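Local coordinates for protein ubiquitin-conjugating enzyme E2, putative (Trypanosoma cruzi, PDB 4DS2) that belongs to the ubiquitin-conjugating enzyme (E2) family and probably carries activated ubiquitin or a related modifier as a thioester for transfer to targets, at residues K15-L20 with V44-I49. Residues are numbered along the deposited sequence; the frame is centred on the assembly and turned at random.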
ATOM      1  N   LYS A  15      15.503  -7.139  -9.854  1.00 39.30           N
ATOM      2  CA  LYS A  15      16.295  -5.961  -9.420  1.00 40.72           C
ATOM      3  C   LYS A  15      15.552  -5.130  -8.336  1.00 39.33           C
ATOM      4  O   LYS A  15      16.155  -4.774  -7.308  1.00 37.59           O
ATOM      5  CB  LYS A  15      16.676  -5.080 -10.610  1.00 42.92           C
ATOM      6  CG  LYS A  15      17.641  -3.921 -10.276  1.00 47.16           C
ATOM      7  CD  LYS A  15      17.124  -2.542 -10.759  1.00 49.48           C
ATOM      8  CE  LYS A  15      18.183  -1.428 -10.658  1.00 53.30           C
ATOM      9  NZ  LYS A  15      17.806  -0.060 -11.162  1.00 54.94           N
ATOM     10  N   ASP A  16      14.259  -4.860  -8.550  1.00 36.81           N
ATOM     11  CA  ASP A  16      13.440  -4.154  -7.535  1.00 37.34           C
ATOM     12  C   ASP A  16      13.135  -4.914  -6.252  1.00 36.88           C
ATOM     13  O   ASP A  16      12.966  -4.271  -5.217  1.00 38.54           O
ATOM     14  CB  ASP A  16      12.115  -3.673  -8.103  1.00 36.46           C
ATOM     15  CG  ASP A  16      12.287  -2.557  -9.108  1.00 38.28           C
ATOM     16  OD1 ASP A  16      13.432  -2.229  -9.500  1.00 39.29           O
ATOM     17  OD2 ASP A  16      11.260  -2.001  -9.532  1.00 38.76           O
ATOM     18  N   LEU A  17      13.064  -6.249  -6.297  1.00 35.18           N
ATOM     19  CA  LEU A  17      12.893  -7.046  -5.078  1.00 33.27           C
ATOM     20  C   LEU A  17      14.190  -6.982  -4.250  1.00 34.88           C
ATOM     21  O   LEU A  17      14.152  -6.682  -3.062  1.00 34.75           O
ATOM     22  CB  LEU A  17      12.506  -8.491  -5.411  1.00 31.90           C
ATOM     23  CG  LEU A  17      12.294  -9.425  -4.204  1.00 32.15           C
ATOM     24  CD1 LEU A  17      11.493  -8.772  -3.073  1.00 31.99           C
ATOM     25  CD2 LEU A  17      11.666 -10.713  -4.708  1.00 31.24           C
ATOM     26  N   LYS A  18      15.334  -7.237  -4.893  1.00 35.79           N
ATOM     27  CA  LYS A  18      16.648  -7.095  -4.244  1.00 36.95           C
ATOM     28  C   LYS A  18      16.789  -5.727  -3.592  1.00 38.53           C
ATOM     29  O   LYS A  18      17.379  -5.601  -2.515  1.00 39.84           O
ATOM     30  CB  LYS A  18      17.774  -7.286  -5.258  1.00 37.22           C
ATOM     31  CG  LYS A  18      17.830  -8.668  -5.873  1.00 36.52           C
ATOM     32  CD  LYS A  18      18.967  -8.823  -6.892  1.00 37.79           C
ATOM     33  CE  LYS A  18      18.991 -10.197  -7.575  1.00 36.90           C
ATOM     34  NZ  LYS A  18      20.336 -10.899  -7.552  1.00 38.89           N
ATOM     35  N   LEU A  19      16.250  -4.695  -4.248  1.00 39.77           N
ATOM     36  CA  LEU A  19      16.376  -3.311  -3.724  1.00 42.54           C
ATOM     37  C   LEU A  19      15.461  -3.106  -2.517  1.00 42.60           C
ATOM     38  O   LEU A  19      15.881  -2.485  -1.550  1.00 42.57           O
ATOM     39  CB  LEU A  19      16.124  -2.237  -4.799  1.00 43.15           C
ATOM     40  CG  LEU A  19      17.402  -1.688  -5.489  1.00 46.00           C
ATOM     41  CD1 LEU A  19      17.080  -0.822  -6.701  1.00 47.39           C
ATOM     42  CD2 LEU A  19      18.304  -0.888  -4.558  1.00 49.41           C
ATOM     43  N   LEU A  20      14.235  -3.651  -2.572  1.00 40.91           N
ATOM     44  CA  LEU A  20      13.320  -3.581  -1.426  1.00 40.36           C
ATOM     45  C   LEU A  20      13.873  -4.301  -0.185  1.00 42.45           C
ATOM     46  O   LEU A  20      13.782  -3.791   0.916  1.00 44.05           O
ATOM     47  CB  LEU A  20      11.965  -4.169  -1.778  1.00 38.18           C
ATOM     48  CG  LEU A  20      10.927  -4.118  -0.648  1.00 37.64           C
ATOM     49  CD1 LEU A  20      10.670  -2.703  -0.164  1.00 37.50           C
ATOM     50  CD2 LEU A  20       9.621  -4.739  -1.139  1.00 36.13           C
ATOM     51  N   VAL A  44       8.887  -9.290   3.829  1.00 49.24           N
ATOM     52  CA  VAL A  44       8.628  -9.439   2.398  1.00 47.24           C
ATOM     53  C   VAL A  44       8.823 -10.902   2.027  1.00 46.40           C
ATOM     54  O   VAL A  44       9.943 -11.366   1.918  1.00 50.58           O
ATOM     55  CB  VAL A  44       9.621  -8.595   1.545  1.00 47.33           C
ATOM     56  CG1 VAL A  44       9.402  -8.859   0.065  1.00 45.97           C
ATOM     57  CG2 VAL A  44       9.507  -7.109   1.842  1.00 44.00           C
ATOM     58  N   ASP A  45       7.742 -11.645   1.869  1.00 46.87           N
ATOM     59  CA  ASP A  45       7.806 -13.022   1.335  1.00 45.51           C
ATOM     60  C   ASP A  45       7.364 -12.910  -0.167  1.00 42.91           C
ATOM     61  O   ASP A  45       6.805 -11.878  -0.562  1.00 41.15           O
ATOM     62  CB  ASP A  45       6.944 -13.990   2.215  1.00 46.43           C
ATOM     63  CG  ASP A  45       7.541 -14.217   3.701  1.00 51.17           C
ATOM     64  OD1 ASP A  45       8.773 -14.283   3.933  1.00 51.26           O
ATOM     65  OD2 ASP A  45       6.767 -14.344   4.671  1.00 50.60           O
ATOM     66  N   THR A  46       7.637 -13.909  -1.011  1.00 39.93           N
ATOM     67  CA  THR A  46       7.108 -13.911  -2.403  1.00 37.39           C
ATOM     68  C   THR A  46       6.375 -15.218  -2.693  1.00 38.11           C
ATOM     69  O   THR A  46       6.419 -16.164  -1.892  1.00 41.15           O
ATOM     70  CB  THR A  46       8.191 -13.834  -3.486  1.00 35.48           C
ATOM     71  OG1 THR A  46       8.865 -15.100  -3.542  1.00 35.61           O
ATOM     72  CG2 THR A  46       9.206 -12.744  -3.255  1.00 34.10           C
ATOM     73  N   ASP A  47       5.726 -15.273  -3.848  1.00 35.45           N
ATOM     74  CA  ASP A  47       4.983 -16.447  -4.283  1.00 35.32           C
ATOM     75  C   ASP A  47       5.035 -16.369  -5.805  1.00 35.25           C
ATOM     76  O   ASP A  47       4.065 -15.906  -6.433  1.00 34.13           O
ATOM     77  CB  ASP A  47       3.542 -16.343  -3.783  1.00 35.99           C
ATOM     78  CG  ASP A  47       2.615 -17.368  -4.420  1.00 37.14           C
ATOM     79  OD1 ASP A  47       3.087 -18.336  -5.037  1.00 35.47           O
ATOM     80  OD2 ASP A  47       1.386 -17.201  -4.277  1.00 39.65           O
ATOM     81  N   THR A  48       6.162 -16.800  -6.404  1.00 43.33           N
ATOM     82  CA  THR A  48       6.496 -16.430  -7.778  1.00 41.50           C
ATOM     83  C   THR A  48       7.070 -15.071  -7.593  1.00 39.41           C
ATOM     84  O   THR A  48       6.785 -14.450  -6.577  1.00 38.18           O
ATOM     85  CB  THR A  48       5.229 -16.406  -8.645  1.00 42.42           C
ATOM     86  OG1 THR A  48       4.880 -17.758  -8.981  1.00 45.02           O
ATOM     87  CG2 THR A  48       5.413 -15.673  -9.842  1.00 41.28           C
ATOM     88  N   ILE A  49       7.912 -14.600  -8.518  1.00 38.92           N
ATOM     89  CA  ILE A  49       8.448 -13.225  -8.408  1.00 36.72           C
ATOM     90  C   ILE A  49       7.377 -12.172  -8.670  1.00 35.55           C
ATOM     91  O   ILE A  49       7.571 -10.996  -8.399  1.00 34.98           O
ATOM     92  CB  ILE A  49       9.662 -12.970  -9.321  1.00 36.62           C
ATOM     93  CG1 ILE A  49       9.287 -13.077 -10.815  1.00 37.66           C
ATOM     94  CG2 ILE A  49      10.776 -13.956  -9.004  1.00 37.08           C
ATOM     95  CD1 ILE A  49      10.347 -12.610 -11.784  1.00 36.55           C
TER
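Asp16 OD2, one helix position before the Leu17 that meets the strand, is gripped three times: by a salt bridge to Arg12 NH1 and by hydrogen bonds with Tyr81 OH and the backbone N of Ala120. Such partners would be expected to favour a charged carboxylate; Arg12 lies in the same helix, while Tyr81 and Ala120 tie it to chain well beyond strand 40-46. The side chain of Asp16 does not meet residues 44-49, so the contact with the strand rests on Leu17 and Leu20 of the same helix, through aliphatic carbons. Leu17 divides its two branches: CD1 meets Val44 CG1 at 3.8 Å, the two side chains passing alongside one another and pointing opposite ways, while CD2 reaches Thr46 CG2 at 3.5 Å. This is the N-terminal helix of the E2 (UBC) fold lying along the first, outermost strand of the four-stranded antiparallel sheet; the short segments' axes run roughly antiparallel, with 152° between their N-to-C directions, and come within 10.6 Å. One turn on from Leu17, Leu20 CD2 lies 3.8 Å from Val44 CG2, with Leu20 CG slightly farther back at 4.1 Å. Val44 can serve both leucines because its first torsion (175°) sets CG1 trans to the backbone N, for Leu17, and puts CG2 beside that N, for Leu20. The 179 Å² buried in total is modest, and burial is uneven: Leu20 is enclosed, whereas Thr46 is exposed. Trp52 of the adjacent strand touches both leucines, while Leu21 and Val24 extend the helix's packing against Val44.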